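Local coordinates for haloacid delahogenase-like family hydrolase (PDB 2PKE), which probably acts as a magnesium-dependent phosphatase of the haloacid dehalogenase superfamily, its substrate not being established, at residues I114-A120 and P233-P237; A179-I185 and I199-I204; L132-L138 and I157-K163. Numbering follows the deposited sequence.

Interaction 1 of 3, residues I114-A120 and P233-P237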
ATOM      1  N   ILE A 114      -4.755  21.341  -7.579  1.00 25.12           N
ATOM      2  CA  ILE A 114      -4.112  22.416  -8.332  1.00 23.46           C
ATOM      3  C   ILE A 114      -5.135  23.102  -9.240  1.00 23.58           C
ATOM      4  O   ILE A 114      -6.056  22.462  -9.750  1.00 22.31           O
ATOM      5  CB  ILE A 114      -2.908  21.838  -9.124  1.00 23.85           C
ATOM      6  CG1 ILE A 114      -1.738  21.639  -8.148  1.00 22.66           C
ATOM      7  CG2 ILE A 114      -2.587  22.723 -10.319  1.00 19.82           C
ATOM      8  CD1 ILE A 114      -0.664  20.684  -8.624  1.00 23.82           C
ATOM      9  N   ALA A 115      -4.982  24.414  -9.426  1.00 23.19           N
ATOM     10  CA  ALA A 115      -5.881  25.180 -10.280  1.00 25.47           C
ATOM     11  C   ALA A 115      -6.049  24.557 -11.654  1.00 27.06           C
ATOM     12  O   ALA A 115      -5.059  24.292 -12.338  1.00 28.26           O
ATOM     13  CB  ALA A 115      -5.378  26.635 -10.433  1.00 26.58           C
ATOM     14  N   GLY A 116      -7.309  24.315 -12.031  1.00 25.69           N
ATOM     15  CA  GLY A 116      -7.676  23.830 -13.356  1.00 24.29           C
ATOM     16  C   GLY A 116      -7.725  22.330 -13.533  1.00 23.87           C
ATOM     17  O   GLY A 116      -8.170  21.832 -14.575  1.00 21.96           O
ATOM     18  N   VAL A 117      -7.291  21.598 -12.510  1.00 21.48           N
ATOM     19  CA  VAL A 117      -7.166  20.150 -12.610  1.00 20.56           C
ATOM     20  C   VAL A 117      -8.512  19.474 -12.778  1.00 19.41           C
ATOM     21  O   VAL A 117      -8.705  18.703 -13.701  1.00 19.98           O
ATOM     22  CB  VAL A 117      -6.369  19.581 -11.439  1.00 22.61           C
ATOM     23  CG1 VAL A 117      -6.573  18.077 -11.280  1.00 19.86           C
ATOM     24  CG2 VAL A 117      -4.885  19.922 -11.629  1.00 20.71           C
ATOM     25  N   ARG A 118      -9.486  19.815 -11.940  1.00 17.32           N
ATOM     26  CA  ARG A 118     -10.768  19.132 -11.995  1.00 21.40           C
ATOM     27  C   ARG A 118     -11.410  19.301 -13.344  1.00 21.89           C
ATOM     28  O   ARG A 118     -12.009  18.336 -13.880  1.00 21.29           O
ATOM     29  CB  ARG A 118     -11.702  19.628 -10.868  1.00 23.70           C
ATOM     30  CG  ARG A 118     -13.013  18.908 -10.798  1.00 24.10           C
ATOM     31  CD  ARG A 118     -13.878  19.222  -9.582  1.00 26.00           C
ATOM     32  NE  ARG A 118     -14.993  18.386  -9.888  1.00 22.79           N
ATOM     33  CZ  ARG A 118     -15.213  17.179  -9.412  1.00 24.46           C
ATOM     34  NH1 ARG A 118     -14.578  16.692  -8.356  1.00 23.57           N
ATOM     35  NH2 ARG A 118     -16.207  16.510  -9.934  1.00 22.50           N
ATOM     36  N   GLU A 119     -11.328  20.505 -13.918  1.00 22.63           N
ATOM     37  CA  GLU A 119     -11.960  20.737 -15.234  1.00 21.51           C
ATOM     38  C   GLU A 119     -11.245  19.941 -16.323  1.00 21.43           C
ATOM     39  O   GLU A 119     -11.884  19.419 -17.174  1.00 20.94           O
ATOM     40  CB  GLU A 119     -11.946  22.225 -15.662  1.00 23.14           C
ATOM     41  CG  GLU A 119     -12.967  23.072 -14.897  1.00 29.56           C
ATOM     42  CD  GLU A 119     -12.483  23.587 -13.537  1.00 42.31           C
ATOM     43  OE1 GLU A 119     -11.350  23.240 -13.078  1.00 39.11           O
ATOM     44  OE2 GLU A 119     -13.266  24.366 -12.930  1.00 48.38           O
ATOM     45  N   ALA A 120      -9.910  19.947 -16.299  1.00 23.32           N
ATOM     46  CA  ALA A 120      -9.051  19.164 -17.238  1.00 22.25           C
ATOM     47  C   ALA A 120      -9.434  17.667 -17.199  1.00 19.90           C
ATOM     48  O   ALA A 120      -9.743  17.055 -18.225  1.00 19.48           O
ATOM     49  CB  ALA A 120      -7.591  19.361 -16.867  1.00 21.64           C
ATOM     50  N   PRO A 233      -2.475  22.471 -16.182  1.00 23.96           N
ATOM     51  CA  PRO A 233      -3.494  21.474 -16.508  1.00 21.24           C
ATOM     52  C   PRO A 233      -4.505  21.869 -17.560  1.00 19.55           C
ATOM     53  O   PRO A 233      -5.072  20.986 -18.203  1.00 19.56           O
ATOM     54  CB  PRO A 233      -4.179  21.210 -15.155  1.00 22.55           C
ATOM     55  CG  PRO A 233      -3.165  21.566 -14.163  1.00 22.56           C
ATOM     56  CD  PRO A 233      -2.453  22.743 -14.735  1.00 23.06           C
ATOM     57  N   SER A 234      -4.805  23.150 -17.705  1.00 20.03           N
ATOM     58  CA  SER A 234      -5.788  23.580 -18.701  1.00 22.98           C
ATOM     59  C   SER A 234      -5.388  23.142 -20.137  1.00 22.43           C
ATOM     60  O   SER A 234      -6.249  22.939 -21.016  1.00 22.25           O
ATOM     61  CB  SER A 234      -6.049  25.099 -18.621  1.00 24.32           C
ATOM     62  OG  SER A 234      -4.901  25.859 -18.943  1.00 23.77           O
ATOM     63  N   GLY A 235      -4.091  22.917 -20.349  1.00 24.98           N
ATOM     64  CA  GLY A 235      -3.596  22.386 -21.644  1.00 20.61           C
ATOM     65  C   GLY A 235      -3.665  20.868 -21.840  1.00 19.61           C
ATOM     66  O   GLY A 235      -3.439  20.376 -22.935  1.00 17.63           O
ATOM     67  N   TRP A 236      -4.050  20.118 -20.803  1.00 19.19           N
ATOM     68  CA  TRP A 236      -3.989  18.674 -20.877  1.00 17.95           C
ATOM     69  C   TRP A 236      -4.978  18.072 -21.888  1.00 21.06           C
ATOM     70  O   TRP A 236      -4.609  17.145 -22.588  1.00 21.72           O
ATOM     71  CB  TRP A 236      -4.258  18.014 -19.520  1.00 18.35           C
ATOM     72  CG  TRP A 236      -3.210  18.191 -18.451  1.00 21.00           C
ATOM     73  CD1 TRP A 236      -1.936  18.577 -18.617  1.00 17.14           C
ATOM     74  CD2 TRP A 236      -3.362  17.882 -17.061  1.00 18.03           C
ATOM     75  NE1 TRP A 236      -1.270  18.587 -17.410  1.00 22.14           N
ATOM     76  CE2 TRP A 236      -2.123  18.174 -16.431  1.00 16.54           C
ATOM     77  CE3 TRP A 236      -4.454  17.492 -16.260  1.00 21.71           C
ATOM     78  CZ2 TRP A 236      -1.922  18.012 -15.056  1.00 19.35           C
ATOM     79  CZ3 TRP A 236      -4.269  17.347 -14.902  1.00 19.34           C
ATOM     80  CH2 TRP A 236      -3.004  17.586 -14.305  1.00 21.94           C
ATOM     81  N   PRO A 237      -6.255  18.524 -21.890  1.00 21.67           N
ATOM     82  CA  PRO A 237      -7.224  17.908 -22.804  1.00 20.03           C
ATOM     83  C   PRO A 237      -6.810  18.066 -24.279  1.00 19.00           C
ATOM     84  O   PRO A 237      -6.824  17.075 -25.030  1.00 20.14           O
ATOM     85  CB  PRO A 237      -8.547  18.635 -22.449  1.00 20.39           C
ATOM     86  CG  PRO A 237      -8.332  19.157 -21.046  1.00 22.33           C
ATOM     87  CD  PRO A 237      -6.908  19.541 -21.021  1.00 21.53           C
TER
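Two helix starts pack here through a small, wholly apolar set of side chains. Ala120, on the first turn of helix 117-125, points its methyl into the hollow formed by Pro233, Trp236 and Pro237: Ala120 CB lies 3.3 Å from Pro233 O, 3.7 Å from Trp236 CE3 and 4.2 Å from Pro237 CD. The CA atoms of the two segments come closest at Val117 and Pro233, 5.5 Å apart. Val117 is in the t rotamer (chi1 163°), which carries CG2 across to the proline and the indole; Val117 CG2 is 3.5 Å from Pro233 CG and 4.0 Å from Trp236 CH2. Ile114 adds a looser contact, its CG2 4.1 Å from Pro233 CG. The m rotamer of Trp236 (chi1 -69°) lays the six-membered ring beside both Ala120 and Val117, while NE1 at the other end of the indole is hydrogen-bonded to Thr206 OG1. Pro233 is thus the hub, touched by Ile114, Val117 and Ala120.

The backbone leading into helix 117-125 is a type II beta turn from Ile114 to Val117, closed by Val117 N to Ile114 O at 3.1 Å. Gly116 occupies its third position with positive phi and is also the N-cap. The indole of Trp236 touches Thr23 in the loop after the first strand, and its side chain is about 8 Å from that of the Mg-binding Asp19. This is helix-to-helix packing at the edge of the Rossmann-like HAD core, where the C-terminal helix is set against helix 117-125 beside the metal site.

Interaction 2 of 3, residues A179-I185 and I199-I204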
ATOM      1  N   ALA A 179       0.270  -0.399 -24.987  1.00 23.63           N
ATOM      2  CA  ALA A 179       0.786   0.874 -24.524  1.00 22.63           C
ATOM      3  C   ALA A 179       0.566   2.009 -25.503  1.00 19.93           C
ATOM      4  O   ALA A 179       0.424   3.148 -25.067  1.00 20.44           O
ATOM      5  CB  ALA A 179       2.262   0.753 -24.141  1.00 21.07           C
ATOM      6  N   GLU A 180       0.499   1.739 -26.806  1.00 18.67           N
ATOM      7  CA  GLU A 180       0.257   2.827 -27.780  1.00 17.06           C
ATOM      8  C   GLU A 180      -1.135   3.482 -27.688  1.00 17.87           C
ATOM      9  O   GLU A 180      -1.394   4.483 -28.373  1.00 20.70           O
ATOM     10  CB  GLU A 180       0.514   2.409 -29.224  1.00 19.52           C
ATOM     11  CG  GLU A 180      -0.508   1.354 -29.793  1.00 22.20           C
ATOM     12  CD  GLU A 180      -0.085  -0.072 -29.574  1.00 27.05           C
ATOM     13  OE1 GLU A 180       0.897  -0.310 -28.818  1.00 38.63           O
ATOM     14  OE2 GLU A 180      -0.756  -0.966 -30.137  1.00 38.19           O
ATOM     15  N   ARG A 181      -2.014   2.908 -26.875  1.00 19.00           N
ATOM     16  CA  ARG A 181      -3.314   3.469 -26.600  1.00 20.55           C
ATOM     17  C   ARG A 181      -3.416   4.083 -25.201  1.00 20.28           C
ATOM     18  O   ARG A 181      -4.511   4.362 -24.740  1.00 18.28           O
ATOM     19  CB  ARG A 181      -4.388   2.404 -26.799  1.00 18.13           C
ATOM     20  CG  ARG A 181      -4.337   1.781 -28.160  1.00 19.02           C
ATOM     21  CD  ARG A 181      -5.582   0.971 -28.490  1.00 26.16           C
ATOM     22  NE  ARG A 181      -5.303   0.134 -29.656  1.00 31.33           N
ATOM     23  CZ  ARG A 181      -5.801  -1.074 -29.888  1.00 38.54           C
ATOM     24  NH1 ARG A 181      -6.645  -1.652 -29.051  1.00 39.55           N
ATOM     25  NH2 ARG A 181      -5.435  -1.728 -30.984  1.00 45.70           N
ATOM     26  N   PHE A 182      -2.267   4.385 -24.569  1.00 17.72           N
ATOM     27  CA  PHE A 182      -2.222   4.951 -23.254  1.00 19.65           C
ATOM     28  C   PHE A 182      -1.349   6.185 -23.227  1.00 18.43           C
ATOM     29  O   PHE A 182      -0.261   6.188 -23.807  1.00 17.46           O
ATOM     30  CB  PHE A 182      -1.743   3.872 -22.280  1.00 19.35           C
ATOM     31  CG  PHE A 182      -1.452   4.354 -20.918  1.00 19.83           C
ATOM     32  CD1 PHE A 182      -2.454   4.721 -20.036  1.00 18.99           C
ATOM     33  CD2 PHE A 182      -0.152   4.422 -20.498  1.00 15.97           C
ATOM     34  CE1 PHE A 182      -2.136   5.135 -18.754  1.00 18.29           C
ATOM     35  CE2 PHE A 182       0.171   4.822 -19.228  1.00 22.23           C
ATOM     36  CZ  PHE A 182      -0.839   5.156 -18.339  1.00 18.32           C
ATOM     37  N   VAL A 183      -1.872   7.239 -22.595  1.00 19.47           N
ATOM     38  CA  VAL A 183      -1.124   8.450 -22.294  1.00 21.83           C
ATOM     39  C   VAL A 183      -1.020   8.550 -20.779  1.00 19.44           C
ATOM     40  O   VAL A 183      -1.993   8.381 -20.075  1.00 23.28           O
ATOM     41  CB  VAL A 183      -1.815   9.747 -22.846  1.00 24.36           C
ATOM     42  CG1 VAL A 183      -0.935  10.949 -22.614  1.00 22.44           C
ATOM     43  CG2 VAL A 183      -2.112   9.633 -24.356  1.00 30.03           C
HETATM   44  N   MSE A 184       0.161   8.891 -20.291  1.00 18.35           N
HETATM   45  CA  MSE A 184       0.366   9.149 -18.863  1.00 21.07           C
HETATM   46  C   MSE A 184       0.695  10.628 -18.637  1.00 19.79           C
HETATM   47  O   MSE A 184       1.569  11.168 -19.351  1.00 20.01           O
HETATM   48  CB  MSE A 184       1.494   8.275 -18.331  1.00 20.53           C
HETATM   49  CG  MSE A 184       1.814   8.561 -16.850  1.00 20.51           C
HETATM   50 SE   MSE A 184       0.516   7.947 -15.545  0.75 16.86          SE
HETATM   51  CE  MSE A 184       1.622   8.631 -14.115  1.00 11.69           C
ATOM     52  N   ILE A 185       0.011  11.248 -17.647  1.00 18.15           N
ATOM     53  CA  ILE A 185       0.220  12.667 -17.297  1.00 17.74           C
ATOM     54  C   ILE A 185       0.896  12.755 -15.945  1.00 19.86           C
ATOM     55  O   ILE A 185       0.412  12.188 -14.970  1.00 17.36           O
ATOM     56  CB  ILE A 185      -1.080  13.483 -17.270  1.00 19.19           C
ATOM     57  CG1 ILE A 185      -1.830  13.402 -18.609  1.00 17.92           C
ATOM     58  CG2 ILE A 185      -0.782  14.958 -16.895  1.00 18.71           C
ATOM     59  CD1 ILE A 185      -3.104  14.192 -18.655  1.00 21.40           C
ATOM     60  N   ILE A 199       7.926   1.741 -22.782  1.00 18.28           N
ATOM     61  CA  ILE A 199       7.094   0.584 -23.159  1.00 18.30           C
ATOM     62  C   ILE A 199       6.211   0.826 -24.383  1.00 19.50           C
ATOM     63  O   ILE A 199       5.485  -0.065 -24.811  1.00 19.53           O
ATOM     64  CB  ILE A 199       6.231   0.062 -22.001  1.00 20.95           C
ATOM     65  CG1 ILE A 199       5.153   1.082 -21.599  1.00 20.03           C
ATOM     66  CG2 ILE A 199       7.121  -0.388 -20.786  1.00 19.86           C
ATOM     67  CD1 ILE A 199       4.086   0.446 -20.677  1.00 19.28           C
ATOM     68  N   GLY A 200       6.331   2.012 -24.971  1.00 20.67           N
ATOM     69  CA  GLY A 200       5.656   2.355 -26.214  1.00 20.75           C
ATOM     70  C   GLY A 200       4.454   3.277 -26.053  1.00 18.77           C
ATOM     71  O   GLY A 200       3.676   3.437 -26.982  1.00 19.20           O
ATOM     72  N   GLY A 201       4.320   3.888 -24.883  1.00 17.77           N
ATOM     73  CA  GLY A 201       3.174   4.783 -24.599  1.00 15.88           C
ATOM     74  C   GLY A 201       3.485   6.225 -24.926  1.00 19.19           C
ATOM     75  O   GLY A 201       4.489   6.548 -25.575  1.00 18.59           O
ATOM     76  N   TRP A 202       2.597   7.080 -24.476  1.00 18.13           N
ATOM     77  CA  TRP A 202       2.650   8.484 -24.724  1.00 17.84           C
ATOM     78  C   TRP A 202       2.652   9.191 -23.401  1.00 18.97           C
ATOM     79  O   TRP A 202       2.238   8.656 -22.401  1.00 23.07           O
ATOM     80  CB  TRP A 202       1.435   8.948 -25.521  1.00 18.04           C
ATOM     81  CG  TRP A 202       1.206   8.151 -26.779  1.00 21.62           C
ATOM     82  CD1 TRP A 202       0.543   6.986 -26.884  1.00 19.58           C
ATOM     83  CD2 TRP A 202       1.637   8.490 -28.093  1.00 16.83           C
ATOM     84  NE1 TRP A 202       0.526   6.558 -28.181  1.00 23.30           N
ATOM     85  CE2 TRP A 202       1.181   7.465 -28.955  1.00 21.27           C
ATOM     86  CE3 TRP A 202       2.357   9.557 -28.638  1.00 25.81           C
ATOM     87  CZ2 TRP A 202       1.463   7.449 -30.317  1.00 24.99           C
ATOM     88  CZ3 TRP A 202       2.632   9.541 -30.009  1.00 24.75           C
ATOM     89  CH2 TRP A 202       2.164   8.503 -30.832  1.00 24.05           C
ATOM     90  N   GLY A 203       3.160  10.414 -23.414  1.00 20.87           N
ATOM     91  CA  GLY A 203       3.414  11.156 -22.211  1.00 19.58           C
ATOM     92  C   GLY A 203       2.989  12.596 -22.315  1.00 17.78           C
ATOM     93  O   GLY A 203       3.152  13.238 -23.348  1.00 20.72           O
ATOM     94  N   ILE A 204       2.468  13.107 -21.221  1.00 19.51           N
ATOM     95  CA  ILE A 204       2.323  14.542 -21.007  1.00 19.59           C
ATOM     96  C   ILE A 204       3.091  14.927 -19.719  1.00 20.02           C
ATOM     97  O   ILE A 204       2.831  14.395 -18.629  1.00 18.20           O
ATOM     98  CB  ILE A 204       0.878  14.949 -20.899  1.00 18.57           C
ATOM     99  CG1 ILE A 204       0.178  14.741 -22.262  1.00 22.21           C
ATOM    100  CG2 ILE A 204       0.740  16.400 -20.398  1.00 15.80           C
ATOM    101  CD1 ILE A 204      -1.365  14.808 -22.141  1.00 17.34           C
TER
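Four hydrogen bonds join these segments. Ile204 N to Met184 O, at 2.8 Å and an N-H...O angle of 173°, is the straightest; Met184 N to Trp202 O (3.0 Å) and Trp202 N to Phe182 O (3.1 Å) continue the zigzag of parallel strands. The fourth uses a side chain: the indole NE1 of Trp202 donates to Glu180 O at 2.8 Å, tying the ring to the turn that precedes strand 182-185. CA-H...O contacts supplement the bonds, among them Val183 CA to Trp202 O and Ile185 CA to Ile204 O, both 3.4 Å.

Val183, Ile185, Trp202 and Ile204 share one face of the sheet. Ile204 CD1 bridges the two residues of the neighbouring strand, 3.9 Å from Val183 CG1 and 3.8 Å from Ile185 CG1, while Val183 CG2 sits 3.8 Å from Trp202 CB. Met184, a selenomethionine, sits on the other face beside Gly203, and its selenium and CE atoms run off from strand 202-204. Before the strands pair, Ala179 CB packs 3.9 Å from Ile199 CG1. Gly200, with positive phi, ends helix 189-198 in a Schellman motif, and Gly201 brings its CA to 3.2 Å from Ala179 O.

The segments are the two strands of a beta-alpha-beta unit whose crossover is helix 189-198. On its other edge strand 182-186 pairs with strand 15-18. The face bearing Trp202 and Ile185 is covered by helix 236-250, through Leu243, Ala247 and Trp236, whereas Met184 and Phe182 meet helix 165-175 at Tyr168 and Leu172.

Interaction 3 of 3, residues L132-L138 and I157-K163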
ATOM      1  N   LEU A 132      -5.845   6.898 -11.994  1.00 21.07           N
ATOM      2  CA  LEU A 132      -4.793   7.550 -11.185  1.00 16.38           C
ATOM      3  C   LEU A 132      -3.741   6.507 -10.889  1.00 19.60           C
ATOM      4  O   LEU A 132      -4.066   5.480 -10.311  1.00 21.83           O
ATOM      5  CB  LEU A 132      -5.345   8.070  -9.873  1.00 22.27           C
ATOM      6  CG  LEU A 132      -4.444   9.137  -9.243  1.00 22.77           C
ATOM      7  CD1 LEU A 132      -5.298  10.094  -8.448  1.00 42.38           C
ATOM      8  CD2 LEU A 132      -3.373   8.517  -8.395  1.00 31.99           C
ATOM      9  N   ILE A 133      -2.493   6.751 -11.279  1.00 22.08           N
ATOM     10  CA  ILE A 133      -1.408   5.817 -11.017  1.00 20.54           C
ATOM     11  C   ILE A 133      -0.375   6.542 -10.211  1.00 22.67           C
ATOM     12  O   ILE A 133       0.217   7.559 -10.635  1.00 19.14           O
ATOM     13  CB  ILE A 133      -0.788   5.232 -12.293  1.00 21.36           C
ATOM     14  CG1 ILE A 133      -1.899   4.592 -13.119  1.00 19.72           C
ATOM     15  CG2 ILE A 133       0.373   4.235 -11.963  1.00 16.68           C
ATOM     16  CD1 ILE A 133      -1.488   4.055 -14.523  1.00 19.49           C
ATOM     17  N   THR A 134      -0.140   6.019  -9.027  1.00 19.62           N
ATOM     18  CA  THR A 134       0.860   6.609  -8.146  1.00 22.78           C
ATOM     19  C   THR A 134       1.717   5.577  -7.400  1.00 21.60           C
ATOM     20  O   THR A 134       1.295   4.472  -7.239  1.00 21.67           O
ATOM     21  CB  THR A 134       0.201   7.502  -7.101  1.00 24.87           C
ATOM     22  OG1 THR A 134       1.246   8.258  -6.472  1.00 32.05           O
ATOM     23  CG2 THR A 134      -0.540   6.680  -6.056  1.00 21.34           C
ATOM     24  N   LYS A 135       2.943   5.939  -7.028  1.00 26.93           N
ATOM     25  CA  LYS A 135       3.755   5.095  -6.188  1.00 26.87           C
ATOM     26  C   LYS A 135       3.689   5.577  -4.751  1.00 27.28           C
ATOM     27  O   LYS A 135       3.227   6.699  -4.475  1.00 27.88           O
ATOM     28  CB  LYS A 135       5.210   4.967  -6.700  1.00 27.77           C
ATOM     29  CG  LYS A 135       6.098   6.145  -6.510  1.00 22.78           C
ATOM     30  CD  LYS A 135       7.321   6.027  -7.435  1.00 25.81           C
ATOM     31  CE  LYS A 135       8.275   7.128  -7.238  1.00 30.26           C
ATOM     32  NZ  LYS A 135       9.437   6.857  -8.131  1.00 28.05           N
ATOM     33  N   GLY A 136       4.071   4.701  -3.826  1.00 24.47           N
ATOM     34  CA  GLY A 136       4.156   5.073  -2.447  1.00 24.73           C
ATOM     35  C   GLY A 136       3.200   4.320  -1.557  1.00 24.93           C
ATOM     36  O   GLY A 136       2.983   3.112  -1.733  1.00 25.94           O
ATOM     37  N   ASP A 137       2.689   5.042  -0.561  1.00 22.12           N
ATOM     38  CA  ASP A 137       1.901   4.492   0.549  1.00 23.03           C
ATOM     39  C   ASP A 137       0.453   4.390   0.104  1.00 23.37           C
ATOM     40  O   ASP A 137      -0.221   5.395  -0.192  1.00 22.34           O
ATOM     41  CB  ASP A 137       2.115   5.400   1.776  1.00 24.35           C
ATOM     42  CG  ASP A 137       1.381   4.928   3.041  1.00 26.95           C
ATOM     43  OD1 ASP A 137       0.196   4.526   2.961  1.00 31.57           O
ATOM     44  OD2 ASP A 137       2.000   4.988   4.132  1.00 41.04           O
ATOM     45  N   LEU A 138      -0.036   3.166   0.031  1.00 21.43           N
ATOM     46  CA  LEU A 138      -1.389   2.912  -0.406  1.00 23.13           C
ATOM     47  C   LEU A 138      -2.428   3.630   0.422  1.00 22.18           C
ATOM     48  O   LEU A 138      -3.350   4.217  -0.107  1.00 20.58           O
ATOM     49  CB  LEU A 138      -1.707   1.431  -0.285  1.00 21.36           C
ATOM     50  CG  LEU A 138      -3.097   0.948  -0.675  1.00 26.66           C
ATOM     51  CD1 LEU A 138      -3.341   1.052  -2.179  1.00 24.41           C
ATOM     52  CD2 LEU A 138      -3.217  -0.454  -0.224  1.00 21.70           C
ATOM     53  N   ILE A 157      -8.106   3.441  -9.403  1.00 32.42           N
ATOM     54  CA  ILE A 157      -6.901   3.925  -8.676  1.00 33.20           C
ATOM     55  C   ILE A 157      -5.862   2.826  -8.424  1.00 30.15           C
ATOM     56  O   ILE A 157      -6.203   1.757  -7.911  1.00 28.38           O
ATOM     57  CB  ILE A 157      -7.318   4.517  -7.368  1.00 31.49           C
ATOM     58  CG1 ILE A 157      -6.089   4.860  -6.525  1.00 31.15           C
ATOM     59  CG2 ILE A 157      -8.372   3.607  -6.743  1.00 42.00           C
ATOM     60  CD1 ILE A 157      -6.203   4.499  -5.075  1.00 34.49           C
ATOM     61  N   GLU A 158      -4.608   3.114  -8.766  1.00 23.14           N
ATOM     62  CA  GLU A 158      -3.550   2.107  -8.817  1.00 20.97           C
ATOM     63  C   GLU A 158      -2.330   2.643  -8.112  1.00 23.57           C
ATOM     64  O   GLU A 158      -1.624   3.545  -8.614  1.00 26.37           O
ATOM     65  CB  GLU A 158      -3.243   1.768 -10.269  1.00 22.77           C
ATOM     66  CG  GLU A 158      -2.171   0.733 -10.480  1.00 29.16           C
ATOM     67  CD  GLU A 158      -2.570  -0.671 -10.072  1.00 36.25           C
ATOM     68  OE1 GLU A 158      -3.789  -0.931  -9.899  1.00 38.66           O
ATOM     69  OE2 GLU A 158      -1.638  -1.519  -9.957  1.00 44.55           O
ATOM     70  N   VAL A 159      -2.063   2.085  -6.945  1.00 22.00           N
ATOM     71  CA  VAL A 159      -0.879   2.410  -6.192  1.00 21.31           C
ATOM     72  C   VAL A 159       0.149   1.290  -6.374  1.00 19.05           C
ATOM     73  O   VAL A 159      -0.126   0.133  -6.142  1.00 19.85           O
ATOM     74  CB  VAL A 159      -1.188   2.613  -4.653  1.00 22.75           C
ATOM     75  CG1 VAL A 159       0.071   3.059  -3.930  1.00 19.80           C
ATOM     76  CG2 VAL A 159      -2.317   3.688  -4.439  1.00 15.69           C
ATOM     77  N   VAL A 160       1.359   1.677  -6.720  1.00 22.33           N
ATOM     78  CA  VAL A 160       2.438   0.744  -6.983  1.00 19.97           C
ATOM     79  C   VAL A 160       3.624   1.043  -6.114  1.00 20.56           C
ATOM     80  O   VAL A 160       3.733   2.114  -5.561  1.00 22.25           O
ATOM     81  CB  VAL A 160       2.881   0.848  -8.456  1.00 20.92           C
ATOM     82  CG1 VAL A 160       1.705   0.701  -9.375  1.00 18.77           C
ATOM     83  CG2 VAL A 160       3.600   2.141  -8.729  1.00 17.10           C
ATOM     84  N   SER A 161       4.546   0.098  -6.047  1.00 21.54           N
ATOM     85  CA  SER A 161       5.786   0.279  -5.257  1.00 23.43           C
ATOM     86  C   SER A 161       6.852   1.089  -6.001  1.00 24.21           C
ATOM     87  O   SER A 161       7.623   1.881  -5.388  1.00 25.62           O
ATOM     88  CB  SER A 161       6.303  -1.090  -4.829  1.00 24.66           C
ATOM     89  OG  SER A 161       5.523  -1.499  -3.699  1.00 27.57           O
ATOM     90  N   GLU A 162       6.890   0.914  -7.326  1.00 23.59           N
ATOM     91  CA  GLU A 162       7.821   1.680  -8.137  1.00 21.86           C
ATOM     92  C   GLU A 162       7.194   1.900  -9.487  1.00 22.65           C
ATOM     93  O   GLU A 162       6.465   1.039  -9.992  1.00 21.55           O
ATOM     94  CB  GLU A 162       9.182   1.012  -8.308  1.00 24.27           C
ATOM     95  CG  GLU A 162      10.211   1.843  -9.118  1.00 23.01           C
ATOM     96  CD  GLU A 162      10.490   3.162  -8.470  1.00 23.87           C
ATOM     97  OE1 GLU A 162       9.767   4.135  -8.739  1.00 24.33           O
ATOM     98  OE2 GLU A 162      11.388   3.218  -7.607  1.00 24.58           O
ATOM     99  N   LYS A 163       7.494   3.061 -10.049  1.00 22.17           N
ATOM    100  CA  LYS A 163       7.053   3.436 -11.393  1.00 23.57           C
ATOM    101  C   LYS A 163       8.191   3.119 -12.379  1.00 24.44           C
ATOM    102  O   LYS A 163       9.118   3.858 -12.530  1.00 23.53           O
ATOM    103  CB  LYS A 163       6.688   4.902 -11.448  1.00 27.64           C
ATOM    104  CG  LYS A 163       5.208   5.175 -11.116  1.00 22.36           C
ATOM    105  CD  LYS A 163       4.911   6.672 -11.164  1.00 27.10           C
ATOM    106  CE  LYS A 163       3.448   6.960 -10.992  1.00 26.10           C
ATOM    107  NZ  LYS A 163       3.232   8.427 -10.712  1.00 24.08           N
TER
HETATM  108  O   HOH W   1       3.965   8.550  -8.016  1.00 18.24           O
HETATM  109  O   HOH W   2       4.920   1.163  -1.859  1.00 23.72           O
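Strands 132-135 and 157-160 run parallel, their axes 4.6 Å apart at closest and inclined by 17°. Leu132 pairs with Ile157, Ile133 with Glu158, Thr134 with Val159 and Lys135 with Val160. Glu158 N bonds to Leu132 O (2.9 Å), Thr134 N to Glu158 O (2.9 Å) and Val160 N to Thr134 O (2.8 Å). Gly136 N to Val160 O, at 3.1 Å, extends the pairing just beyond the strand end. Gly136 then turns the chain with positive phi, where a CB would clash with the preceding carbonyl, and Asp137 becomes the N-cap of helix 138-148.

Thr134 and Val159 lie on one face, their CG2 atoms 3.8 Å apart, and Leu138 CD1 reaches Val159 CG2 at 3.6 Å. Leu138 of the second subunit also packs on Val159, so this outer strand meets the dimer partner. On the other face Lys135 CB lies 3.8 Å from Val160 CG2, and Lys135 extends its amine to a salt bridge, NZ to Glu162 OE1 at 2.8 Å. That same OE1 accepts Lys163 N at 2.8 Å, while Glu162 OE2 is held by Tyr70 OH.

Lys163 reaches back across the strand ends: its NZ donates to Ile133 O at 3.1 Å and to water 1 at 2.8 Å, and the water also accepts from Lys135 N at 3.0 Å. The same amine forms salt bridges with Asp192 and the Mg ligand Asp19. A lysine so placed is consistent with the conserved lysine of HAD enzymes, which probably balances the negative charge of the aspartates and a bound phosphate.

Overall arrangement
From the N terminus, strand 15-18 leads into the metal-binding aspartates, Asp19 and Asp21, and the helices that follow lead to residues 114-120, where the loop of interaction 1 opens. Interaction 3 comes next, closing the short beta-alpha-beta loop around helix 138-148; interaction 2 then closes another around helix 189-198. These two lie in series, both nested within interaction 1, which is completed only when the chain reaches 233-237 at the start of its last helix. Interactions 2 and 3 flank strand 15-18 in the same sheet and touch through Met184 and Lys163, and through Phe182 and Ile133. Trp236 links interaction 1 to interaction 2 by packing on Ile185 and Ile204; interactions 1 and 3 do not touch.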